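Local coordinates for CalG4 (PDB 3IA7), which belongs to the GT-B clan, is related to the erythromycin biosynthesis protein CIII, and pairs two Rossmann-like domains, at residues L193-Q198 against F208-P213; E186-V191 against A390-A395; I7-V12 against L105-V110; L234-G239 against V263-G268; L271-L276 against A285-P290. All coordinates share one frame; numbering follows the deposited sequence.

Contact 1: residues L193-Q198 against F208-P213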
# COMPACT_ATOMS: atom_id res chain seq x y z
N LEU A 193 -13.22 5.75 6.90
CA LEU A 193 -12.76 6.42 8.13
C LEU A 193 -13.02 5.47 9.28
O LEU A 193 -13.90 4.62 9.17
CB LEU A 193 -13.59 7.68 8.48
CG LEU A 193 -13.76 8.75 7.38
CD1 LEU A 193 -14.59 9.86 7.94
CD2 LEU A 193 -12.50 9.35 6.92
N PRO A 194 -12.24 5.60 10.34
CA PRO A 194 -12.62 4.86 11.55
C PRO A 194 -13.83 5.53 12.17
O PRO A 194 -13.97 6.77 12.12
CB PRO A 194 -11.37 4.94 12.43
CG PRO A 194 -10.72 6.25 12.08
CD PRO A 194 -10.99 6.37 10.53
N LYS A 195 -14.70 4.73 12.75
CA LYS A 195 -15.94 5.27 13.27
C LYS A 195 -15.73 6.41 14.28
O LYS A 195 -16.52 7.39 14.35
CB LYS A 195 -16.77 4.14 13.90
CG LYS A 195 -18.20 4.57 14.20
CD LYS A 195 -19.04 3.35 14.65
CE LYS A 195 -20.52 3.70 14.69
NZ LYS A 195 -21.26 2.53 15.17
N SER A 196 -14.67 6.32 15.09
CA SER A 196 -14.51 7.32 16.12
C SER A 196 -14.21 8.70 15.53
O SER A 196 -14.24 9.70 16.27
CB SER A 196 -13.41 6.94 17.12
OG SER A 196 -12.19 6.74 16.44
N PHE A 197 -13.73 8.73 14.29
CA PHE A 197 -13.36 10.01 13.67
C PHE A 197 -14.63 10.68 13.11
O PHE A 197 -14.64 11.88 12.83
CB PHE A 197 -12.36 9.78 12.52
CG PHE A 197 -11.66 11.05 12.06
CD1 PHE A 197 -10.89 11.78 12.96
CD2 PHE A 197 -11.73 11.46 10.74
CE1 PHE A 197 -10.20 12.98 12.56
CE2 PHE A 197 -11.02 12.64 10.30
CZ PHE A 197 -10.26 13.39 11.25
N GLN A 198 -15.72 9.91 12.96
CA GLN A 198 -16.98 10.45 12.45
C GLN A 198 -17.78 11.32 13.47
O GLN A 198 -18.20 10.82 14.57
CB GLN A 198 -17.87 9.27 11.99
CG GLN A 198 -19.29 9.67 11.65
CD GLN A 198 -19.39 10.41 10.31
OE1 GLN A 198 -18.71 10.05 9.34
NE2 GLN A 198 -20.29 11.43 10.22
N PHE A 208 -24.38 2.08 7.47
CA PHE A 208 -23.07 2.74 7.33
C PHE A 208 -21.99 1.80 7.86
O PHE A 208 -22.04 1.41 9.03
CB PHE A 208 -23.04 4.07 8.08
CG PHE A 208 -24.01 5.10 7.54
CD1 PHE A 208 -23.58 6.05 6.61
CD2 PHE A 208 -25.36 5.05 7.89
CE1 PHE A 208 -24.48 7.01 6.09
CE2 PHE A 208 -26.29 5.96 7.34
CZ PHE A 208 -25.83 6.97 6.45
N ALA A 209 -21.05 1.42 7.00
CA ALA A 209 -19.89 0.66 7.47
C ALA A 209 -18.61 1.55 7.55
O ALA A 209 -18.12 2.06 6.53
CB ALA A 209 -19.64 -0.57 6.58
N PHE A 210 -18.09 1.74 8.75
CA PHE A 210 -16.85 2.60 8.92
C PHE A 210 -15.62 1.69 8.81
O PHE A 210 -15.18 1.06 9.81
CB PHE A 210 -16.90 3.40 10.24
CG PHE A 210 -18.06 4.38 10.27
CD1 PHE A 210 -17.87 5.69 9.78
CD2 PHE A 210 -19.33 3.97 10.68
CE1 PHE A 210 -18.97 6.62 9.76
CE2 PHE A 210 -20.46 4.86 10.67
CZ PHE A 210 -20.26 6.19 10.18
N VAL A 211 -15.11 1.54 7.60
CA VAL A 211 -14.05 0.54 7.32
C VAL A 211 -12.62 1.06 7.49
O VAL A 211 -11.64 0.30 7.44
CB VAL A 211 -14.25 -0.20 5.94
CG1 VAL A 211 -15.67 -0.89 5.88
CG2 VAL A 211 -13.98 0.80 4.78
N GLY A 212 -12.49 2.35 7.71
CA GLY A 212 -11.17 2.96 7.85
C GLY A 212 -10.39 3.20 6.53
O GLY A 212 -10.90 2.81 5.43
N PRO A 213 -9.17 3.78 6.61
CA PRO A 213 -8.32 4.06 5.43
C PRO A 213 -7.78 2.76 4.86
O PRO A 213 -7.78 1.73 5.55
CB PRO A 213 -7.20 4.96 5.99
CG PRO A 213 -7.13 4.65 7.44
CD PRO A 213 -8.52 4.20 7.87
O HOH W 1 -14.40 1.97 12.56
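A water bridges the backbones of Lys195 and Phe210: it accepts from Lys195 N at 2.8 Å and donates to Phe210 O at 3.0 Å. The bridge lies at the last strand, 208-210, of the N-terminal Rossmann-like sheet, where residues 193-198, part of the loop after strand 189-191, turn back along the chain leaving for the second domain. A direct but weak bond joins Gly212 N to Leu193 O, bent to 133° at the hydrogen. At Gly212 the backbone takes a positive phi that suits glycine, since a CB would press on Val211 O and Pro213 CD.

The apolar centre is the Phe210 ring. Lys195 CG lies over one face, 4.2 Å from the ring centroid in a CH-pi contact, and the extended lysine chain carries its amino group onward and away. Gln198 CG, anti to the backbone N (chi1 170°), sits above the CE1-CZ rim on the face that Lys195 covers; a bend at chi2 then drops OE1 alone to the edge, the amide turned 52° from the ring plane. That buried amide is held from outside the contact, where Gln198 OE1 accepts a hydrogen bond from Ala135 N. Helix 367-381 covers Pro194 and Pro213 through Ile380, and across this contact the two proline rings meet at their CD atoms, 4.2 Å apart. Near the plane of the Phe210 ring, Gln198 OE1 stands 3.5 Å from Phe210 CE1.

Contact 2: residues E186-V191 against A390-A395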
# COMPACT_ATOMS: atom_id res chain seq x y z
N GLU A 186 -28.29 5.99 1.22
CA GLU A 186 -28.09 4.79 0.41
C GLU A 186 -28.33 3.48 1.18
O GLU A 186 -28.24 3.48 2.41
CB GLU A 186 -26.67 4.78 -0.21
CG GLU A 186 -26.58 3.83 -1.43
CD GLU A 186 -27.77 3.99 -2.39
OE1 GLU A 186 -27.79 4.95 -3.18
OE2 GLU A 186 -28.73 3.19 -2.31
N GLY A 187 -28.71 2.41 0.49
CA GLY A 187 -28.93 1.10 1.16
C GLY A 187 -27.68 0.62 1.92
O GLY A 187 -27.79 -0.06 2.96
N LEU A 188 -26.50 0.97 1.39
CA LEU A 188 -25.19 0.71 2.04
C LEU A 188 -24.22 1.86 1.72
O LEU A 188 -24.13 2.32 0.57
CB LEU A 188 -24.55 -0.64 1.58
CG LEU A 188 -23.12 -0.95 2.12
CD1 LEU A 188 -23.16 -1.17 3.67
CD2 LEU A 188 -22.45 -2.13 1.35
N THR A 189 -23.52 2.33 2.76
CA THR A 189 -22.51 3.35 2.59
C THR A 189 -21.23 2.85 3.26
O THR A 189 -21.25 2.52 4.45
CB THR A 189 -22.95 4.70 3.23
OG1 THR A 189 -24.19 5.16 2.61
CG2 THR A 189 -21.86 5.78 2.97
N ILE A 190 -20.14 2.80 2.48
CA ILE A 190 -18.84 2.42 2.93
C ILE A 190 -18.07 3.71 3.14
O ILE A 190 -17.85 4.52 2.21
CB ILE A 190 -18.07 1.49 1.90
CG1 ILE A 190 -18.96 0.31 1.41
CG2 ILE A 190 -16.64 1.06 2.48
CD1 ILE A 190 -19.23 -0.75 2.41
N VAL A 191 -17.68 3.93 4.39
CA VAL A 191 -17.01 5.15 4.77
C VAL A 191 -15.57 4.80 5.11
O VAL A 191 -15.33 3.95 6.01
CB VAL A 191 -17.70 5.75 6.04
CG1 VAL A 191 -16.98 7.01 6.45
CG2 VAL A 191 -19.18 6.05 5.78
N ALA A 390 -15.33 -5.33 1.20
CA ALA A 390 -15.76 -6.37 0.23
C ALA A 390 -16.80 -7.32 0.86
O ALA A 390 -17.76 -7.71 0.20
CB ALA A 390 -14.58 -7.13 -0.30
N ASP A 391 -16.59 -7.70 2.12
CA ASP A 391 -17.56 -8.52 2.85
C ASP A 391 -18.94 -7.83 2.91
O ASP A 391 -19.98 -8.48 2.67
CB ASP A 391 -17.08 -8.83 4.29
CG ASP A 391 -15.94 -9.85 4.35
OD1 ASP A 391 -15.52 -10.43 3.32
OD2 ASP A 391 -15.49 -10.10 5.48
N GLU A 392 -18.93 -6.52 3.17
CA GLU A 392 -20.17 -5.76 3.35
C GLU A 392 -20.85 -5.67 1.99
O GLU A 392 -22.05 -5.82 1.88
CB GLU A 392 -19.89 -4.32 3.80
CG GLU A 392 -19.22 -4.17 5.16
CD GLU A 392 -20.15 -4.29 6.35
OE1 GLU A 392 -21.40 -4.25 6.20
OE2 GLU A 392 -19.62 -4.40 7.47
N VAL A 393 -20.07 -5.43 0.95
CA VAL A 393 -20.67 -5.34 -0.38
C VAL A 393 -21.25 -6.69 -0.78
O VAL A 393 -22.40 -6.77 -1.30
CB VAL A 393 -19.66 -4.89 -1.43
CG1 VAL A 393 -20.27 -5.06 -2.84
CG2 VAL A 393 -19.16 -3.40 -1.16
N GLU A 394 -20.48 -7.77 -0.59
CA GLU A 394 -21.01 -9.10 -0.94
C GLU A 394 -22.26 -9.51 -0.14
O GLU A 394 -23.19 -10.09 -0.71
CB GLU A 394 -19.93 -10.20 -0.87
CG GLU A 394 -18.81 -10.01 -1.91
CD GLU A 394 -17.89 -11.19 -1.92
OE1 GLU A 394 -17.48 -11.62 -0.81
OE2 GLU A 394 -17.58 -11.67 -3.04
N ALA A 395 -22.27 -9.20 1.16
CA ALA A 395 -23.43 -9.44 2.02
C ALA A 395 -24.67 -8.63 1.59
O ALA A 395 -25.78 -9.15 1.61
CB ALA A 395 -23.09 -9.14 3.51
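Leu188 and Val393, whose CA atoms are 7.9 Å apart, mark the nearest approach of the backbones where a turn of helix 385-400 passes over the chain at strand 189-191, with no hydrogen bond between the two. The contact is apolar and small, carried by branch tips from the strand side. Leu188, with CG anti to the backbone N (chi1 175°), sends CD2 up to the helix backbone, where it lies 3.7 Å from Glu392 O and also touches Val393 CA. Ile190, two residues on and pointing to the same side, applies its CD1 methyl 3.9 Å from Glu392 CB, the two side chains slanting across each other.

Glu392 therefore offers its aliphatic base to the strand, while a bend at chi2 (-80°) turns its carboxylate aside, to a salt bridge with Arg388 one helical turn earlier. Val393 contributes CG2, which faces both tips, 4.3 Å from Leu188 CD2 and 4.4 Å from Ile190 CD1.

This packing is a hallmark of the GT-B architecture: the last helix of the chain returns from the C-terminal domain to cover the N-terminal sheet. There, strand 189-191 lies between strands 127-131 and 208-210, and Glu392 also touches Ala209 on the latter. On its other flank the helix rests against helix 15-30, where Ala390 packs on Leu24, Glu27 and Leu28, and Asp391 and Glu394 each form a salt bridge with Arg31, just past that helix.

Contact 3: residues I7-V12 against L105-V110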
# COMPACT_ATOMS: atom_id res chain seq x y z
N ILE A 7 -19.75 -5.52 -11.36
CA ILE A 7 -19.89 -4.41 -10.45
C ILE A 7 -19.34 -3.15 -11.10
O ILE A 7 -18.17 -3.13 -11.52
CB ILE A 7 -19.14 -4.72 -9.11
CG1 ILE A 7 -19.76 -5.99 -8.44
CG2 ILE A 7 -19.27 -3.46 -8.22
CD1 ILE A 7 -19.11 -6.36 -7.08
N LEU A 8 -20.15 -2.11 -11.22
CA LEU A 8 -19.67 -0.85 -11.81
C LEU A 8 -19.34 0.19 -10.74
O LEU A 8 -20.16 0.41 -9.81
CB LEU A 8 -20.65 -0.29 -12.81
CG LEU A 8 -20.34 1.15 -13.22
CD1 LEU A 8 -19.32 1.09 -14.34
CD2 LEU A 8 -21.59 1.84 -13.69
N PHE A 9 -18.15 0.78 -10.83
CA PHE A 9 -17.79 1.91 -9.96
C PHE A 9 -17.90 3.20 -10.76
O PHE A 9 -17.32 3.35 -11.83
CB PHE A 9 -16.34 1.78 -9.47
CG PHE A 9 -16.15 0.83 -8.35
CD1 PHE A 9 -16.40 -0.54 -8.50
CD2 PHE A 9 -15.67 1.29 -7.13
CE1 PHE A 9 -16.19 -1.44 -7.43
CE2 PHE A 9 -15.44 0.40 -6.05
CZ PHE A 9 -15.73 -0.98 -6.21
N ALA A 10 -18.64 4.14 -10.24
CA ALA A 10 -18.69 5.50 -10.81
C ALA A 10 -17.96 6.46 -9.87
O ALA A 10 -18.37 6.62 -8.68
CB ALA A 10 -20.16 5.95 -11.01
N ASN A 11 -16.90 7.12 -10.37
CA ASN A 11 -16.14 8.02 -9.54
C ASN A 11 -15.70 9.26 -10.34
O ASN A 11 -15.66 9.23 -11.58
CB ASN A 11 -14.88 7.34 -8.95
CG ASN A 11 -14.46 7.95 -7.58
OD1 ASN A 11 -14.87 9.04 -7.17
ND2 ASN A 11 -13.71 7.17 -6.83
N VAL A 12 -15.44 10.33 -9.61
CA VAL A 12 -14.92 11.55 -10.22
C VAL A 12 -13.38 11.39 -10.33
O VAL A 12 -12.78 10.53 -9.69
CB VAL A 12 -15.34 12.82 -9.43
CG1 VAL A 12 -14.78 12.78 -8.04
CG2 VAL A 12 -14.84 14.11 -10.14
N LEU A 105 -24.57 -4.26 -9.98
CA LEU A 105 -24.47 -3.36 -8.81
C LEU A 105 -23.75 -2.06 -9.21
O LEU A 105 -22.79 -2.14 -9.96
CB LEU A 105 -23.67 -4.05 -7.70
CG LEU A 105 -23.42 -3.18 -6.48
CD1 LEU A 105 -24.75 -2.93 -5.68
CD2 LEU A 105 -22.29 -3.82 -5.61
N VAL A 106 -24.22 -0.89 -8.74
CA VAL A 106 -23.58 0.41 -8.99
C VAL A 106 -22.90 0.85 -7.69
O VAL A 106 -23.55 0.91 -6.62
CB VAL A 106 -24.64 1.47 -9.44
CG1 VAL A 106 -24.05 2.90 -9.59
CG2 VAL A 106 -25.31 1.02 -10.78
N VAL A 107 -21.62 1.07 -7.72
CA VAL A 107 -20.94 1.54 -6.51
C VAL A 107 -20.51 2.95 -6.91
O VAL A 107 -19.78 3.10 -7.91
CB VAL A 107 -19.73 0.66 -6.18
CG1 VAL A 107 -18.97 1.23 -4.95
CG2 VAL A 107 -20.18 -0.80 -5.90
N TYR A 108 -20.95 3.96 -6.21
CA TYR A 108 -20.57 5.34 -6.58
C TYR A 108 -19.95 6.09 -5.41
O TYR A 108 -20.37 5.96 -4.23
CB TYR A 108 -21.81 6.12 -7.07
CG TYR A 108 -22.94 6.23 -6.02
CD1 TYR A 108 -23.00 7.36 -5.16
CD2 TYR A 108 -23.94 5.27 -5.90
CE1 TYR A 108 -24.00 7.48 -4.19
CE2 TYR A 108 -25.02 5.41 -4.90
CZ TYR A 108 -24.99 6.55 -4.06
OH TYR A 108 -25.97 6.76 -3.10
N ASP A 109 -18.97 6.91 -5.74
CA ASP A 109 -18.43 7.84 -4.73
C ASP A 109 -19.44 8.92 -4.48
O ASP A 109 -20.26 9.26 -5.33
CB ASP A 109 -17.10 8.45 -5.23
CG ASP A 109 -16.53 9.49 -4.26
OD1 ASP A 109 -15.95 9.04 -3.25
OD2 ASP A 109 -16.69 10.73 -4.49
N VAL A 110 -19.38 9.49 -3.27
CA VAL A 110 -20.33 10.55 -2.89
C VAL A 110 -20.32 11.80 -3.79
O VAL A 110 -21.37 12.40 -4.03
CB VAL A 110 -20.18 10.92 -1.39
CG1 VAL A 110 -18.81 11.56 -1.16
CG2 VAL A 110 -21.35 11.87 -0.92
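Val107 is the central bump of this contact, its two methyls set against Phe9 and Ile7 of the adjoining strand. Strands 6-10 and 105-109 are parallel neighbours at the middle of a Rossmann-like sheet, at the point where strand order reverses (3-2-1-4-5). Val107 CB stands 4.0 Å from the centroid of the Phe9 ring and only 3° off its normal, a CH-pi contact over the centre of the face. With CG1 anti to the backbone N (chi1 176°), Val107 spreads CG1 over the CE2 side of that ring and CG2 toward Ile7. There Ile7 CG2 fills the hollow between Val107 CG2, at 3.6 Å, and Leu105 CD2, at 4.0 Å. Leu28 and Val25 of helix 15-30 also touch Phe9.

The face bearing Leu8, Val106, Ala10 and Tyr108 is shaped otherwise. The bare methyl of Ala10 lies 4.3 Å from Tyr108 CB, and the tyrosine ring, whose CG sits in the crowded position between backbone N and carbonyl carbon, leads away to hydrogen bonds from its hydroxyl with Glu186 and Arg129.

Leu8 and Ala10 supply the backbone pairing, each giving its N-H and taking one at its O; the shortest bond is Val107 N to Leu8 O, 2.6 Å. At the C-terminal ends of the strands, Asp109 OD2 and Asn11 ND2 both bond to His17 of helix 15-30, at ND1 and O respectively. The planes of the Asn11 amide and the Asp109 carboxylate are 25° apart, and Asn11 OD1 presses to 3.0 Å from Asp109 CB.

Contact 4: residues L234-G239 against V263-G268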
# COMPACT_ATOMS: atom_id res chain seq x y z
N LEU A 234 10.81 14.02 12.47
CA LEU A 234 9.66 14.75 12.01
C LEU A 234 9.43 14.48 10.54
O LEU A 234 10.37 14.59 9.72
CB LEU A 234 9.86 16.25 12.24
CG LEU A 234 8.77 17.20 11.68
CD1 LEU A 234 7.38 17.04 12.37
CD2 LEU A 234 9.22 18.64 11.74
N LEU A 235 8.18 14.13 10.18
CA LEU A 235 7.80 14.12 8.76
C LEU A 235 7.05 15.40 8.44
O LEU A 235 6.10 15.77 9.14
CB LEU A 235 6.93 12.89 8.41
CG LEU A 235 6.35 12.79 6.95
CD1 LEU A 235 7.44 12.79 5.96
CD2 LEU A 235 5.53 11.52 6.78
N VAL A 236 7.46 16.06 7.39
CA VAL A 236 6.80 17.25 6.89
C VAL A 236 6.27 16.98 5.47
O VAL A 236 7.02 16.57 4.57
CB VAL A 236 7.76 18.46 6.79
CG1 VAL A 236 6.97 19.69 6.26
CG2 VAL A 236 8.41 18.75 8.15
N SER A 237 4.98 17.21 5.27
CA SER A 237 4.43 16.98 3.92
C SER A 237 3.27 17.92 3.66
O SER A 237 2.44 18.09 4.54
CB SER A 237 3.93 15.54 3.83
OG SER A 237 3.44 15.29 2.53
N LEU A 238 3.16 18.50 2.46
CA LEU A 238 2.00 19.34 2.14
C LEU A 238 1.18 18.73 1.01
O LEU A 238 0.34 19.41 0.41
CB LEU A 238 2.45 20.74 1.71
CG LEU A 238 3.17 21.64 2.74
CD1 LEU A 238 3.38 23.06 2.13
CD2 LEU A 238 2.38 21.71 4.04
N GLY A 239 1.44 17.47 0.71
CA GLY A 239 0.85 16.77 -0.41
C GLY A 239 1.55 17.07 -1.74
O GLY A 239 2.64 17.68 -1.78
N VAL A 263 14.74 15.64 10.11
CA VAL A 263 13.50 16.09 9.42
C VAL A 263 13.47 15.49 8.01
O VAL A 263 14.44 15.63 7.22
CB VAL A 263 13.41 17.66 9.38
CG1 VAL A 263 12.12 18.12 8.59
CG2 VAL A 263 13.42 18.23 10.83
N VAL A 264 12.36 14.84 7.68
CA VAL A 264 12.13 14.35 6.31
C VAL A 264 11.01 15.17 5.68
O VAL A 264 9.90 15.20 6.21
CB VAL A 264 11.76 12.85 6.27
CG1 VAL A 264 11.53 12.41 4.80
CG2 VAL A 264 12.82 12.01 6.98
N MSE A 265 11.34 15.86 4.58
CA MSE A 265 10.36 16.71 3.93
C MSE A 265 10.00 16.09 2.60
O MSE A 265 10.87 15.86 1.75
CB MSE A 265 10.85 18.16 3.77
CG MSE A 265 11.59 18.68 5.04
SE MSE A 265 11.66 20.59 5.06
CE MSE A 265 13.01 20.75 3.58
N ALA A 266 8.71 15.79 2.42
CA ALA A 266 8.16 15.29 1.14
C ALA A 266 7.52 16.47 0.43
O ALA A 266 6.51 17.04 0.91
CB ALA A 266 7.12 14.22 1.39
N ILE A 267 8.10 16.86 -0.70
CA ILE A 267 7.74 18.12 -1.34
C ILE A 267 6.86 17.94 -2.60
O ILE A 267 6.43 18.90 -3.20
CB ILE A 267 8.99 19.02 -1.61
CG1 ILE A 267 9.82 18.48 -2.80
CG2 ILE A 267 9.81 19.24 -0.35
CD1 ILE A 267 11.03 19.36 -3.16
N GLY A 268 6.58 16.69 -2.97
CA GLY A 268 5.68 16.41 -4.09
C GLY A 268 6.34 16.52 -5.46
O GLY A 268 7.51 16.88 -5.57
O HOH W 2 4.39 18.49 -0.02
O HOH W 3 4.43 20.63 -1.97
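Val236 and Val263 both hold CG1 anti to the backbone N (chi1 180° and 178°), which turns CG2 of Val236 toward CG1 of Val263, 3.8 Å away. Leu235, on the other face, has CG anti to N and a chi2 of 59° that folds CD1 back over the neighbouring strand, 3.5 Å from Val264 O. The strands belong to a beta-alpha-beta unit of the C-terminal Rossmann-like domain: strand 233-237, helix 246-256, strand 262-266. Phe256 of that helix covers Leu234 and Val263, while Phe291 packs on Leu235, Ser237 and Ala266 on the opposite face.

Nearly straight backbone bonds run Val264 N to Leu234 O, Val236 N to Val264 O and Ala266 N to Val236 O, the last 2.8 Å long. Beyond Ala266 the chains part and a water takes over. It accepts from Leu238 N at 2.8 Å and lies 2.7 Å from Ala266 O and 2.6 Å from Gly239 O, with more acceptors around it than it has protons. Both segments end in a glycine with positive phi, and at Gly268 a CB would fall 2.9 Å from Gly239 O.

Contact 5: residues L271-L276 against A285-P290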
# COMPACT_ATOMS: atom_id res chain seq x y z
N LEU A 271 7.70 20.24 -7.36
CA LEU A 271 8.75 21.12 -6.84
C LEU A 271 10.11 20.44 -6.94
O LEU A 271 10.28 19.31 -6.46
CB LEU A 271 8.45 21.52 -5.37
CG LEU A 271 9.11 22.75 -4.74
CD1 LEU A 271 8.88 24.03 -5.61
CD2 LEU A 271 8.63 22.99 -3.30
N ASP A 272 11.07 21.10 -7.59
CA ASP A 272 12.46 20.66 -7.66
C ASP A 272 13.12 20.90 -6.29
O ASP A 272 13.14 22.03 -5.81
CB ASP A 272 13.18 21.47 -8.75
CG ASP A 272 14.65 21.07 -8.97
OD1 ASP A 272 15.23 20.28 -8.18
OD2 ASP A 272 15.26 21.58 -9.94
N PRO A 273 13.63 19.83 -5.63
CA PRO A 273 14.29 20.04 -4.33
C PRO A 273 15.52 20.95 -4.38
O PRO A 273 15.91 21.51 -3.37
CB PRO A 273 14.61 18.61 -3.84
CG PRO A 273 14.59 17.76 -5.09
CD PRO A 273 13.61 18.41 -6.01
N ALA A 274 16.11 21.13 -5.56
CA ALA A 274 17.23 22.07 -5.70
C ALA A 274 16.80 23.51 -5.40
O ALA A 274 17.61 24.32 -4.96
CB ALA A 274 17.84 21.99 -7.11
N VAL A 275 15.53 23.81 -5.65
CA VAL A 275 14.93 25.13 -5.38
C VAL A 275 15.09 25.58 -3.92
O VAL A 275 15.32 26.76 -3.64
CB VAL A 275 13.43 25.14 -5.84
CG1 VAL A 275 12.47 25.51 -4.69
CG2 VAL A 275 13.23 26.01 -7.06
N LEU A 276 15.00 24.61 -3.00
CA LEU A 276 15.14 24.83 -1.57
C LEU A 276 16.50 25.36 -1.19
O LEU A 276 16.63 26.01 -0.16
CB LEU A 276 14.86 23.52 -0.79
CG LEU A 276 13.50 22.89 -1.08
CD1 LEU A 276 13.27 21.60 -0.24
CD2 LEU A 276 12.40 23.89 -0.82
N ALA A 285 15.19 16.35 1.82
CA ALA A 285 13.99 16.66 1.06
C ALA A 285 13.88 15.74 -0.16
O ALA A 285 14.88 15.48 -0.83
CB ALA A 285 14.00 18.14 0.65
N HIS A 286 12.66 15.25 -0.43
CA HIS A 286 12.44 14.30 -1.52
C HIS A 286 11.12 14.69 -2.16
O HIS A 286 10.20 15.09 -1.44
CB HIS A 286 12.21 12.91 -0.94
CG HIS A 286 13.38 12.37 -0.18
ND1 HIS A 286 14.37 11.64 -0.78
CD2 HIS A 286 13.71 12.48 1.13
CE1 HIS A 286 15.28 11.33 0.13
NE2 HIS A 286 14.89 11.81 1.29
N GLN A 287 11.00 14.56 -3.47
CA GLN A 287 9.69 14.68 -4.09
C GLN A 287 8.73 13.62 -3.55
O GLN A 287 7.60 13.95 -3.23
CB GLN A 287 9.77 14.61 -5.60
CG GLN A 287 10.42 15.87 -6.23
CD GLN A 287 10.23 15.94 -7.75
OE1 GLN A 287 10.10 14.92 -8.42
NE2 GLN A 287 10.18 17.14 -8.28
N TRP A 288 9.21 12.37 -3.47
CA TRP A 288 8.51 11.24 -2.87
C TRP A 288 9.36 10.54 -1.81
O TRP A 288 10.56 10.36 -1.95
CB TRP A 288 8.12 10.21 -3.93
CG TRP A 288 6.87 10.62 -4.67
CD1 TRP A 288 5.57 10.43 -4.25
CD2 TRP A 288 6.79 11.31 -5.90
NE1 TRP A 288 4.69 10.95 -5.17
CE2 TRP A 288 5.41 11.51 -6.18
CE3 TRP A 288 7.74 11.73 -6.85
CZ2 TRP A 288 4.98 12.12 -7.34
CZ3 TRP A 288 7.32 12.35 -7.92
CH2 TRP A 288 5.94 12.54 -8.20
N ILE A 289 8.68 10.07 -0.78
CA ILE A 289 9.31 9.28 0.27
C ILE A 289 8.29 8.19 0.65
O ILE A 289 7.09 8.39 0.46
CB ILE A 289 9.74 10.22 1.45
CG1 ILE A 289 10.59 9.46 2.47
CG2 ILE A 289 8.53 10.82 2.18
CD1 ILE A 289 11.76 8.79 1.86
N PRO A 290 8.75 7.03 1.20
CA PRO A 290 7.65 6.14 1.62
C PRO A 290 7.12 6.60 2.97
O PRO A 290 7.85 6.50 3.97
CB PRO A 290 8.30 4.75 1.67
CG PRO A 290 9.82 5.01 1.83
CD PRO A 290 10.08 6.48 1.56
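Gln287 approaches Leu271 from an unusual direction: its NE2 donates to Leu271 O from above the carbonyl plane, 62° out of it, and not along a lone pair. The bond is nonetheless short, 2.8 Å. It is also nearly straight, 170° at the hydrogen, in keeping with an acceptor that lies almost in the plane of the glutamine amide. The contact joins strand 283-286, an edge strand of the C-terminal Rossmann-like sheet within this chain, to the loop that precedes it.

An extended chain beyond CG (chi2 -168°) lets Gln287 span the gap, and on the way its CG passes 3.5 Å from Leu271 O. The same CG meets Pro273 CD at 4.1 Å, the proline ring and the glutamine chain crossing at about a right angle. Pro273 is the middle residue of an Asx turn: Asp272 OD1, met from above the carboxylate plane, accepts from Ala274 N at 2.9 Å and, with the bond from Val275 N to Asp272 O, shapes the start of a helix-like turn. That turn brings Leu276 back toward the strand, where Met265 of strand 262-266 touches both Leu276 and Ala285.

On the far side of the 285-290 segment lies the second subunit. His286 meets Trp288 of that subunit edge-to-face, and Trp288 NE1 of this chain bonds to Pro222 O of the neighbour, so the residues beside Gln287 face the dimer partner while Gln287 itself also binds its own loop. At the base of the contact Leu276 CD1 and Ala285 CB, methyl to methyl, are 3.6 Å apart.

How the contacts relate
From the N terminus, contact 3 closes first, drawing residues 105-110 back beside 7-12 in the middle of the N-terminal sheet. Contact 2 opens next, at 186-191, and closes only near the C terminus at 390-395, so its long loop encloses contacts 1, 4 and 5, which follow one another in series without crossing. Contact 1 ends where the chain leaves the first sheet; contacts 4 and 5 build one edge of the second, and their centres are 9 Å apart. Contacts 1, 2 and 3 share the first sheet, contact 2 touching both others. Contact 2 alone brings the last helix back from the C-terminal domain, completing the two-domain GT-B arrangement.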